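PDB 3CS3: sugar-binding transcriptional regulator, LacI family from Enterococcus faecalis, which probably acts as a DNA-binding repressor of transcription that responds to a small sugar-like effector bound by its periplasmic-binding-protein-like C-terminal part, the portion crystallised here. Local coordinates for residues A[20-25]-A[62-67]; A[87-92]-A[97-102]; A[142-145]-A[150-153]; A[187-192]-A[223-228]; A[201-204]-A[208-211]. One frame throughout, in Å; residues are numbered along the deposited sequence.

Contact 1. Residues A[20-25]-A[62-67]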
# COMPACT_ATOMS: atom_id res chain seq x y z
N GLY A 20 2.90 4.15 0.14
CA GLY A 20 2.31 2.91 -0.35
C GLY A 20 2.20 2.84 -1.87
O GLY A 20 1.85 1.80 -2.43
N SER A 21 2.49 3.97 -2.51
CA SER A 21 2.55 4.05 -3.96
C SER A 21 3.88 3.49 -4.48
O SER A 21 4.01 3.18 -5.67
CB SER A 21 2.35 5.50 -4.41
OG SER A 21 3.58 6.16 -4.68
N PHE A 22 4.87 3.35 -3.60
CA PHE A 22 6.13 2.70 -3.96
C PHE A 22 6.55 1.56 -3.02
O PHE A 22 7.49 0.83 -3.34
CB PHE A 22 7.27 3.72 -4.18
CG PHE A 22 7.71 4.45 -2.94
CD1 PHE A 22 7.13 5.65 -2.57
CD2 PHE A 22 8.74 3.94 -2.15
CE1 PHE A 22 7.54 6.33 -1.43
CE2 PHE A 22 9.16 4.61 -1.00
CZ PHE A 22 8.56 5.81 -0.65
N TYR A 23 5.86 1.43 -1.88
CA TYR A 23 6.23 0.46 -0.84
C TYR A 23 6.22 -0.98 -1.30
O TYR A 23 7.15 -1.72 -1.02
CB TYR A 23 5.35 0.58 0.41
CG TYR A 23 5.71 1.73 1.33
CD1 TYR A 23 6.96 2.33 1.29
CD2 TYR A 23 4.78 2.21 2.26
CE1 TYR A 23 7.29 3.39 2.13
CE2 TYR A 23 5.09 3.27 3.10
CZ TYR A 23 6.35 3.85 3.04
OH TYR A 23 6.66 4.90 3.87
N GLY A 24 5.17 -1.36 -2.03
CA GLY A 24 5.00 -2.72 -2.50
C GLY A 24 6.20 -3.25 -3.28
O GLY A 24 6.65 -4.37 -3.05
N GLU A 25 6.72 -2.43 -4.18
CA GLU A 25 7.83 -2.83 -5.03
C GLU A 25 9.19 -2.63 -4.34
O GLU A 25 10.17 -3.30 -4.66
CB GLU A 25 7.76 -2.15 -6.41
CG GLU A 25 7.18 -0.73 -6.41
CD GLU A 25 5.66 -0.68 -6.56
OE1 GLU A 25 5.13 -1.22 -7.55
OE2 GLU A 25 4.99 -0.06 -5.70
N ILE A 62 16.03 -1.54 8.46
CA ILE A 62 15.99 -0.67 7.29
C ILE A 62 14.92 0.38 7.56
O ILE A 62 13.76 0.05 7.79
CB ILE A 62 15.68 -1.46 6.00
CG1 ILE A 62 16.83 -2.43 5.67
CG2 ILE A 62 15.44 -0.52 4.82
CD1 ILE A 62 16.49 -3.44 4.59
N ILE A 63 15.32 1.66 7.56
CA ILE A 63 14.42 2.75 7.96
C ILE A 63 14.05 3.68 6.81
O ILE A 63 14.92 4.31 6.19
CB ILE A 63 15.04 3.62 9.10
CG1 ILE A 63 15.71 2.76 10.19
CG2 ILE A 63 14.01 4.62 9.67
CD1 ILE A 63 14.78 2.18 11.21
N LEU A 64 12.75 3.77 6.53
CA LEU A 64 12.19 4.81 5.68
C LEU A 64 10.99 5.43 6.39
O LEU A 64 9.84 5.10 6.10
CB LEU A 64 11.83 4.24 4.30
CG LEU A 64 11.16 5.08 3.19
CD1 LEU A 64 11.53 6.56 3.21
CD2 LEU A 64 11.48 4.48 1.84
N ASP A 65 11.28 6.35 7.32
CA ASP A 65 10.26 6.97 8.16
C ASP A 65 10.85 8.23 8.79
O ASP A 65 11.70 8.13 9.67
CB ASP A 65 9.83 5.99 9.27
CG ASP A 65 8.70 6.53 10.15
OD1 ASP A 65 8.15 7.62 9.88
OD2 ASP A 65 8.36 5.83 11.13
N TRP A 66 10.37 9.39 8.36
CA TRP A 66 10.88 10.68 8.84
C TRP A 66 10.51 10.99 10.30
O TRP A 66 11.16 11.82 10.94
CB TRP A 66 10.43 11.83 7.92
CG TRP A 66 8.98 12.16 8.05
CD1 TRP A 66 7.94 11.52 7.44
CD2 TRP A 66 8.39 13.20 8.85
NE1 TRP A 66 6.75 12.10 7.80
CE2 TRP A 66 6.99 13.12 8.67
CE3 TRP A 66 8.92 14.18 9.71
CZ2 TRP A 66 6.10 14.00 9.31
CZ3 TRP A 66 8.03 15.05 10.35
CH2 TRP A 66 6.64 14.96 10.14
N THR A 67 9.48 10.32 10.81
CA THR A 67 9.07 10.48 12.21
C THR A 67 9.88 9.61 13.18
O THR A 67 9.80 9.81 14.39
CB THR A 67 7.57 10.15 12.41
OG1 THR A 67 7.33 8.78 12.10
CG2 THR A 67 6.70 11.04 11.55
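Leu64, on strand 60-64, sets one methyl group against the edges of two neighbouring aromatic rings, Phe22 and Tyr23, at the start of helix 23-35. Its CB points toward the helix, and with CG anti to the backbone N (chi1 177°) the fork continues toward the two rings, placing CD2 3.7 Å from Phe22 CE2. The same Leu64 methyl lies 4.1 Å from Phe22 CZ; the two side chains meet head-on, the phenyl ring offering its edge with the methyl in its plane. Tyr23 also presents its edge, but more loosely, with CE1 4.3 Å from Leu64 CD2. Its hydroxyl passes near the Leu64 carbonyl without bonding to it, being held instead by the backbone N of Ala16. Phe22 occupies the N-cap position, yet its role across this contact is purely apolar.

Beyond the strand the chain turns with polar help: Asp65 OD1 accepts from Thr67 N at 3.2 Å, an Asx turn, and from Thr67 OG1 at 2.6 Å, both donors coming from the same face of the carboxylate. A glycerol, probably from the crystallisation liquor, lies beside Phe22; such molecules often mark pockets. A branched aliphatic residue suits a site bounded by ring edges, and with no hydrogen bond across the segments, helix and strand are joined here by buried hydrophobic packing alone.

Contact 2. Residues A[87-92]-A[97-102]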
# COMPACT_ATOMS: atom_id res chain seq x y z
N ASP A 87 16.27 7.51 4.21
CA ASP A 87 15.52 8.74 4.37
C ASP A 87 16.32 9.93 4.90
O ASP A 87 15.77 11.03 5.03
CB ASP A 87 14.30 8.48 5.29
CG ASP A 87 14.70 7.99 6.69
OD1 ASP A 87 15.90 7.75 6.96
OD2 ASP A 87 13.80 7.85 7.53
N ARG A 88 17.59 9.70 5.22
CA ARG A 88 18.45 10.71 5.84
C ARG A 88 19.93 10.37 5.70
O ARG A 88 20.28 9.25 5.32
CB ARG A 88 18.11 10.86 7.33
CG ARG A 88 18.56 9.71 8.20
CD ARG A 88 17.80 9.70 9.51
NE ARG A 88 16.46 9.15 9.33
CZ ARG A 88 15.51 9.16 10.26
NH1 ARG A 88 14.33 8.62 10.01
NH2 ARG A 88 15.74 9.69 11.45
N THR A 89 20.80 11.35 5.99
CA THR A 89 22.24 11.12 5.99
C THR A 89 22.74 10.86 7.40
O THR A 89 22.11 11.26 8.38
CB THR A 89 23.05 12.30 5.40
OG1 THR A 89 22.76 13.49 6.13
CG2 THR A 89 22.73 12.50 3.92
N THR A 90 23.89 10.20 7.49
CA THR A 90 24.45 9.80 8.77
C THR A 90 25.97 9.77 8.69
O THR A 90 26.55 9.73 7.59
CB THR A 90 23.91 8.42 9.20
OG1 THR A 90 24.34 8.12 10.53
CG2 THR A 90 24.38 7.33 8.25
N GLU A 91 26.62 9.80 9.84
CA GLU A 91 28.07 9.70 9.92
C GLU A 91 28.46 8.66 10.96
O GLU A 91 29.63 8.30 11.10
CB GLU A 91 28.69 11.06 10.24
CG GLU A 91 30.03 11.32 9.56
CD GLU A 91 29.92 11.32 8.04
OE1 GLU A 91 29.24 12.21 7.48
OE2 GLU A 91 30.52 10.43 7.40
N HIS A 92 27.45 8.17 11.67
CA HIS A 92 27.60 7.18 12.74
C HIS A 92 28.05 5.84 12.19
O HIS A 92 27.68 5.45 11.08
CB HIS A 92 26.28 7.03 13.48
CG HIS A 92 26.40 6.37 14.82
ND1 HIS A 92 26.07 5.04 15.02
CD2 HIS A 92 26.80 6.84 16.02
CE1 HIS A 92 26.26 4.73 16.29
NE2 HIS A 92 26.71 5.81 16.92
N GLN A 97 23.70 4.45 4.21
CA GLN A 97 22.63 5.17 3.50
C GLN A 97 22.39 4.59 2.12
O GLN A 97 23.33 4.36 1.38
CB GLN A 97 22.99 6.64 3.31
CG GLN A 97 23.46 7.38 4.54
CD GLN A 97 24.27 8.62 4.20
OE1 GLN A 97 24.88 9.23 5.08
NE2 GLN A 97 24.29 9.00 2.92
N VAL A 98 21.13 4.35 1.79
CA VAL A 98 20.74 4.12 0.39
C VAL A 98 19.65 5.12 0.04
O VAL A 98 18.47 4.90 0.32
CB VAL A 98 20.28 2.66 0.09
CG1 VAL A 98 20.09 2.47 -1.41
CG2 VAL A 98 21.30 1.65 0.59
N LEU A 99 20.05 6.24 -0.56
CA LEU A 99 19.17 7.39 -0.73
C LEU A 99 18.78 7.63 -2.18
O LEU A 99 19.52 7.25 -3.09
CB LEU A 99 19.85 8.64 -0.17
CG LEU A 99 20.38 8.61 1.26
CD1 LEU A 99 21.01 9.95 1.61
CD2 LEU A 99 19.30 8.26 2.26
N LEU A 100 17.63 8.25 -2.39
CA LEU A 100 17.27 8.71 -3.73
C LEU A 100 18.13 9.90 -4.09
O LEU A 100 18.49 10.70 -3.24
CB LEU A 100 15.80 9.12 -3.80
CG LEU A 100 14.71 8.09 -3.51
CD1 LEU A 100 13.35 8.74 -3.63
CD2 LEU A 100 14.83 6.90 -4.44
N ASP A 101 18.47 10.00 -5.37
CA ASP A 101 19.09 11.20 -5.91
C ASP A 101 18.04 12.31 -6.03
O ASP A 101 17.47 12.54 -7.11
CB ASP A 101 19.74 10.88 -7.26
CG ASP A 101 20.53 12.04 -7.81
OD1 ASP A 101 21.17 12.78 -7.02
OD2 ASP A 101 20.53 12.21 -9.05
N ASN A 102 17.77 12.97 -4.91
CA ASN A 102 16.77 14.03 -4.81
C ASN A 102 17.16 15.28 -5.60
O ASN A 102 16.31 15.94 -6.18
CB ASN A 102 16.53 14.41 -3.35
CG ASN A 102 15.88 13.30 -2.56
OD1 ASN A 102 14.84 12.77 -2.95
ND2 ASN A 102 16.47 12.96 -1.43
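Gln97 reaches across to Thr90 from strand 95-100, and each atom of its chain meets a different part of the loop. CB points toward the loop 87-92. CG stands beside the backbone N (chi1 -50°), which sends the extended remainder of the chain obliquely across to the loop; Gln97 CG passes 3.8 Å from both Arg88 O and Thr90 CG2. Gln97 CD follows, 3.7 Å from Thr90 N. At the tip Gln97 OE1 accepts from Thr90 N at 2.8 Å, with a nearly straight N-H...O angle of 163°, although the donor stands 39° above the amide plane. Thr90 O is also only 3.1 Å from Gln97 OE1, but these are two acceptors with no bond between them. Gln97 NE2 lies 4.0 Å from Thr89 CG2. Glutamine fits because it is long enough to bring a carbonyl to a loop N-H, so that a side chain supplies the acceptor.

Two residues on, Leu99 packs under the loop: its CD1 meets Thr89 CG2 at 3.8 Å, the two side chains lying roughly perpendicular, while Leu99 CD2 lies 3.4 Å from the carbonyl Arg88 O. Arg88 and Asp87 form a two-pronged salt bridge, NE to OD1 and NH1 to OD2, and Arg88 NH2 bonds Phe68 O and Thr70 OG1.

Strand 95-100 runs between strands 82-85 and 255-262; the loop leading into it doubles back over Gln97 and Leu99, with helix 70-78 beside Arg88 and Tyr131 of helix 131-146 against Thr89 and Leu99.

Contact 3. Residues A[142-145]-A[150-153]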
# COMPACT_ATOMS: atom_id res chain seq x y z
N ARG A 142 16.80 26.98 -5.84
CA ARG A 142 18.04 27.44 -6.48
C ARG A 142 17.91 27.61 -8.00
O ARG A 142 18.31 28.64 -8.55
CB ARG A 142 19.20 26.48 -6.16
CG ARG A 142 20.50 26.76 -6.92
CD ARG A 142 21.56 25.68 -6.67
NE ARG A 142 21.31 24.45 -7.42
CZ ARG A 142 22.01 23.32 -7.29
NH1 ARG A 142 21.71 22.26 -8.03
NH2 ARG A 142 23.02 23.24 -6.43
N GLU A 143 17.32 26.62 -8.66
CA GLU A 143 17.15 26.67 -10.12
C GLU A 143 16.08 27.66 -10.56
O GLU A 143 16.20 28.26 -11.63
CB GLU A 143 16.88 25.29 -10.70
CG GLU A 143 18.03 24.29 -10.58
CD GLU A 143 19.24 24.66 -11.43
OE1 GLU A 143 19.05 25.10 -12.58
OE2 GLU A 143 20.37 24.49 -10.94
N LEU A 144 15.03 27.81 -9.76
CA LEU A 144 13.96 28.77 -10.07
C LEU A 144 14.46 30.20 -9.95
O LEU A 144 14.14 31.05 -10.78
CB LEU A 144 12.72 28.52 -9.21
CG LEU A 144 11.90 27.27 -9.55
CD1 LEU A 144 10.80 27.05 -8.54
CD2 LEU A 144 11.33 27.27 -10.97
N THR A 145 15.25 30.46 -8.90
CA THR A 145 15.95 31.73 -8.70
C THR A 145 16.89 32.02 -9.88
O THR A 145 16.83 33.10 -10.47
CB THR A 145 16.74 31.70 -7.37
OG1 THR A 145 15.83 31.42 -6.29
CG2 THR A 145 17.45 33.03 -7.10
N PRO A 150 9.50 33.01 -10.13
CA PRO A 150 8.90 33.07 -8.80
C PRO A 150 8.36 31.72 -8.34
O PRO A 150 8.01 30.87 -9.17
CB PRO A 150 7.73 34.05 -8.97
CG PRO A 150 7.92 34.72 -10.23
CD PRO A 150 8.81 33.89 -11.09
N TYR A 151 8.28 31.56 -7.03
CA TYR A 151 7.74 30.34 -6.45
C TYR A 151 7.02 30.59 -5.13
O TYR A 151 7.28 31.57 -4.43
CB TYR A 151 8.83 29.27 -6.28
CG TYR A 151 9.96 29.59 -5.30
CD1 TYR A 151 11.22 29.97 -5.77
CD2 TYR A 151 9.77 29.50 -3.92
CE1 TYR A 151 12.26 30.25 -4.88
CE2 TYR A 151 10.79 29.79 -3.03
CZ TYR A 151 12.03 30.17 -3.51
OH TYR A 151 13.04 30.44 -2.62
N GLU A 152 6.10 29.69 -4.80
CA GLU A 152 5.50 29.61 -3.48
C GLU A 152 5.66 28.17 -2.98
O GLU A 152 5.43 27.22 -3.72
CB GLU A 152 4.02 30.01 -3.52
CG GLU A 152 3.37 30.10 -2.15
CD GLU A 152 2.09 30.91 -2.14
OE1 GLU A 152 1.29 30.82 -3.10
OE2 GLU A 152 1.87 31.64 -1.15
N ILE A 153 6.08 28.03 -1.72
CA ILE A 153 6.24 26.74 -1.07
C ILE A 153 4.99 26.44 -0.26
O ILE A 153 4.63 27.20 0.64
CB ILE A 153 7.49 26.72 -0.15
CG1 ILE A 153 8.77 26.91 -0.97
CG2 ILE A 153 7.56 25.42 0.67
CD1 ILE A 153 10.00 27.24 -0.15
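The backbones that carry Leu144 and Tyr151, the last turn of helix 131-146 and the start of strand 151-155, run roughly antiparallel after a short connection has reversed the chain. They come nearest between Leu144 CA and Pro150 CA, 6.8 Å apart, and no hydrogen bond links the two segments.

The side chains do the joining. Leu144 brings CD1 to within 3.7 Å of Tyr151 CB, and both its CB and CD1 lie 4.0 Å from Tyr151 CD1, the two residues meeting at a slant. Tyr151 holds CG between its backbone N and carbonyl carbon (chi1 65°), a torsion that swings the ring over toward the helix. Thr145 OG1 stands at the ring's edge, 4.0 Å from Tyr151 CE1, too far to be more than packing; that hydroxyl is bonded to Thr141 O, one turn back. Leucine suits the buried helix face, whereas tyrosine can spread an apolar ring along a partly open border.

The contact joins the helix to the second strand of the beta-alpha-beta unit 121-125, 131-146, 151-155. Strand 151-155 is outermost in its parallel sheet within this chain and pairs with 121-125, on whose Val121 Leu144 also rests, while Ile110 of helix 102-115 touches Leu144 as well.

Contact 4. Residues A[187-192]-A[223-228]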
# COMPACT_ATOMS: atom_id res chain seq x y z
N GLU A 187 1.63 10.89 -4.61
CA GLU A 187 0.44 10.82 -3.75
C GLU A 187 -0.18 12.17 -3.48
O GLU A 187 -1.41 12.29 -3.51
CB GLU A 187 0.77 10.15 -2.43
CG GLU A 187 1.18 8.71 -2.58
CD GLU A 187 2.02 8.27 -1.42
OE1 GLU A 187 1.60 8.53 -0.27
OE2 GLU A 187 3.10 7.70 -1.67
N MET A 188 0.65 13.18 -3.22
CA MET A 188 0.17 14.56 -3.08
C MET A 188 -0.40 15.06 -4.41
O MET A 188 -1.41 15.75 -4.43
CB MET A 188 1.27 15.50 -2.55
CG MET A 188 1.53 15.39 -1.04
SD MET A 188 2.65 16.61 -0.31
CE MET A 188 4.08 16.40 -1.36
N ALA A 189 0.22 14.66 -5.52
CA ALA A 189 -0.28 14.97 -6.86
C ALA A 189 -1.64 14.33 -7.14
O ALA A 189 -2.50 14.97 -7.75
CB ALA A 189 0.72 14.56 -7.93
N ILE A 190 -1.84 13.09 -6.69
CA ILE A 190 -3.14 12.40 -6.82
C ILE A 190 -4.22 13.12 -6.01
O ILE A 190 -5.35 13.26 -6.46
CB ILE A 190 -3.05 10.88 -6.46
CG1 ILE A 190 -2.18 10.12 -7.47
CG2 ILE A 190 -4.45 10.23 -6.35
CD1 ILE A 190 -2.63 10.21 -8.93
N GLY A 191 -3.84 13.60 -4.82
CA GLY A 191 -4.69 14.49 -4.02
C GLY A 191 -5.12 15.75 -4.75
O GLY A 191 -6.25 16.19 -4.60
N VAL A 192 -4.22 16.31 -5.56
CA VAL A 192 -4.53 17.46 -6.40
C VAL A 192 -5.55 17.08 -7.48
O VAL A 192 -6.52 17.80 -7.68
CB VAL A 192 -3.25 18.13 -7.00
CG1 VAL A 192 -3.60 19.26 -7.96
CG2 VAL A 192 -2.36 18.67 -5.88
N PRO A 223 -5.28 13.03 -17.15
CA PRO A 223 -4.25 12.44 -18.02
C PRO A 223 -3.06 11.89 -17.22
O PRO A 223 -3.00 12.08 -16.01
CB PRO A 223 -3.81 13.64 -18.85
CG PRO A 223 -3.96 14.80 -17.93
CD PRO A 223 -5.14 14.49 -17.05
N ARG A 224 -2.14 11.20 -17.90
CA ARG A 224 -0.99 10.53 -17.26
C ARG A 224 -0.12 11.53 -16.49
O ARG A 224 0.30 12.56 -17.03
CB ARG A 224 -0.18 9.71 -18.29
CG ARG A 224 1.34 9.68 -18.12
CD ARG A 224 1.91 8.36 -17.63
NE ARG A 224 2.34 8.42 -16.24
CZ ARG A 224 3.32 7.68 -15.72
NH1 ARG A 224 4.01 6.83 -16.47
NH2 ARG A 224 3.63 7.80 -14.43
N LEU A 225 0.12 11.22 -15.22
CA LEU A 225 0.89 12.09 -14.34
C LEU A 225 2.37 12.04 -14.69
O LEU A 225 3.03 11.02 -14.50
CB LEU A 225 0.65 11.72 -12.87
CG LEU A 225 1.49 12.43 -11.80
CD1 LEU A 225 1.25 13.93 -11.78
CD2 LEU A 225 1.20 11.83 -10.44
N ALA A 226 2.87 13.17 -15.21
CA ALA A 226 4.30 13.38 -15.45
C ALA A 226 5.02 13.33 -14.10
O ALA A 226 4.53 13.86 -13.10
CB ALA A 226 4.53 14.72 -16.12
N THR A 227 6.17 12.66 -14.08
CA THR A 227 6.76 12.26 -12.80
C THR A 227 8.24 11.94 -12.91
O THR A 227 8.79 11.85 -14.00
CB THR A 227 6.00 11.02 -12.20
OG1 THR A 227 6.47 10.76 -10.88
CG2 THR A 227 6.20 9.78 -13.09
N ILE A 228 8.87 11.77 -11.75
CA ILE A 228 10.26 11.36 -11.66
C ILE A 228 10.32 9.90 -11.21
O ILE A 228 9.82 9.54 -10.14
CB ILE A 228 11.06 12.26 -10.70
CG1 ILE A 228 10.92 13.75 -11.07
CG2 ILE A 228 12.51 11.82 -10.64
CD1 ILE A 228 11.58 14.17 -12.40
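No ring or other flat side chain takes part where Leu225 meets Ala189: the interface has neither faces nor edges, just methyl groups. The guanidinium of Arg224, next to Leu225 in the chain, takes no part; its NE makes a weak bond to Leu225 O, and its NH2 bonds Asn214 OD1.

Leu225 carries the contact. With CG anti to the backbone N (chi1 174°), its fork extends toward the helix and its two methyls rest side by side against one small residue, CD2 lying 3.7 Å from Ala189 CB and CD1 3.9 Å from the same atom. Alanine suits this place because its short side chain lets the two branches come close to the helix surface. Ile190 adds a looser touch from one side, its CD1 4.4 Å from Leu225 CD2.

The two segments belong to a periplasmic-binding-protein-like fold of the LacI family, in which helices pack on mainly parallel sheets. Helix 186-196 follows strand 179-183 and precedes strand 207-210, while 223-228 leads into strand 227-229, at the border of the other, mixed sheet. Ile209 of strand 207-210 touches both Ala189 and Leu225, and makes a fourth member of this buried apolar cluster. Polar bonds lie around it: Thr227 OG1 is hydrogen-bonded to Asp186 OD1 at the start of the helix, and the hydroxyl of Tyr193 bonds Pro223 O.

Contact 5. Residues A[201-204]-A[208-211]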
# COMPACT_ATOMS: atom_id res chain seq x y z
N TYR A 201 -11.86 23.17 -13.42
CA TYR A 201 -10.48 23.15 -13.90
C TYR A 201 -10.15 21.86 -14.66
O TYR A 201 -10.63 20.78 -14.31
CB TYR A 201 -9.49 23.34 -12.75
CG TYR A 201 -9.48 24.73 -12.15
CD1 TYR A 201 -8.63 25.72 -12.65
CD2 TYR A 201 -10.31 25.05 -11.07
CE1 TYR A 201 -8.62 27.00 -12.09
CE2 TYR A 201 -10.30 26.32 -10.50
CZ TYR A 201 -9.45 27.29 -11.02
OH TYR A 201 -9.44 28.55 -10.46
N GLN A 202 -9.31 22.00 -15.68
CA GLN A 202 -8.89 20.89 -16.52
C GLN A 202 -7.41 20.60 -16.25
O GLN A 202 -6.56 21.48 -16.38
CB GLN A 202 -9.11 21.25 -17.99
CG GLN A 202 -8.85 20.12 -18.99
CD GLN A 202 -9.01 20.56 -20.43
OE1 GLN A 202 -8.16 20.29 -21.28
NE2 GLN A 202 -10.11 21.26 -20.73
N MET A 203 -7.12 19.35 -15.86
CA MET A 203 -5.75 18.92 -15.59
C MET A 203 -4.94 18.87 -16.88
O MET A 203 -5.39 18.34 -17.89
CB MET A 203 -5.74 17.56 -14.89
CG MET A 203 -4.39 17.13 -14.31
SD MET A 203 -3.72 18.23 -13.04
CE MET A 203 -5.05 18.23 -11.83
N GLY A 204 -3.74 19.45 -16.83
CA GLY A 204 -2.87 19.55 -18.00
C GLY A 204 -3.01 20.86 -18.75
O GLY A 204 -2.06 21.33 -19.37
N ARG A 208 -1.13 22.58 -14.42
CA ARG A 208 -0.08 21.69 -14.91
C ARG A 208 0.75 21.15 -13.75
O ARG A 208 1.20 21.92 -12.90
CB ARG A 208 0.81 22.42 -15.92
CG ARG A 208 0.07 23.05 -17.08
CD ARG A 208 1.03 23.62 -18.12
NE ARG A 208 1.69 24.85 -17.66
CZ ARG A 208 2.53 25.57 -18.40
NH1 ARG A 208 2.82 25.21 -19.64
NH2 ARG A 208 3.08 26.67 -17.90
N ILE A 209 0.94 19.83 -13.72
CA ILE A 209 1.57 19.18 -12.57
C ILE A 209 2.68 18.19 -12.94
O ILE A 209 2.60 17.50 -13.95
CB ILE A 209 0.49 18.54 -11.62
CG1 ILE A 209 1.08 18.14 -10.27
CG2 ILE A 209 -0.23 17.38 -12.29
CD1 ILE A 209 0.08 18.17 -9.12
N ILE A 210 3.75 18.18 -12.14
CA ILE A 210 4.77 17.12 -12.18
C ILE A 210 4.95 16.56 -10.77
O ILE A 210 5.07 17.31 -9.81
CB ILE A 210 6.13 17.61 -12.74
CG1 ILE A 210 5.97 18.21 -14.14
CG2 ILE A 210 7.15 16.46 -12.79
CD1 ILE A 210 7.26 18.67 -14.79
N GLY A 211 4.93 15.23 -10.66
CA GLY A 211 5.13 14.55 -9.38
C GLY A 211 6.51 13.92 -9.25
O GLY A 211 7.46 14.34 -9.91
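Arg208 opens the strand segment by laying the base of its long chain beside the carbonyl of Gly204. Its CB points away from the loop, but CG still lies 3.6 Å from Gly204 O, and CD 4.0 Å from the same oxygen. The chain bends at chi3 (-73°) and its charged end leaves the contact, NH2 forming a salt bridge with Asp180 OD2. Arginine thus serves twice, with an aliphatic stem for packing and a cationic head for a neighbouring strand. Gly204 has a positive phi of 95°, a backbone shape in which a CB would press on the preceding carbonyl.

Ile209, next, sets CG2 3.7 Å from Met203 SD. The methionine chain, bent at chi2 and chi3, curls its sulfur over to this methyl; a flexible thioether fits such a turn, and a beta-branched isoleucine suits a strand. Ile210 looks the other way, onto Ala109, Gln112 and Phe113 of helix 102-115.

Strand 207-210 is outermost in the four-stranded parallel sheet within this chain, hydrogen-bonded to strand 179-183. Helix 186-196 lies over Ile209 through Ala189 and against Met203 through Tyr193 and Val196, where the loop joins helix to strand.

How the contacts relate
Contacts 1 and 4 are buried and held by apolar packing, each setting a leucine against the start or side of a helix; contacts 2, 3 and 5 are partly exposed, tie segments close in sequence, and mix packing with polar groups. Contact 2 alone has a hydrogen bond across its segments. It meets contact 1 just past the ends of neighbouring strands of the mixed sheet, where Asp65 N probably bonds Asp87 OD2. Contacts 3 and 5 sit at the two outermost strands of the four-stranded sheet. Contact 5, on strand 207-210, is nested within the loop closed by contact 4, on the preceding helix 186-196; Gly211 N and Ala226 O, 2.8 Å apart, probably bond the two.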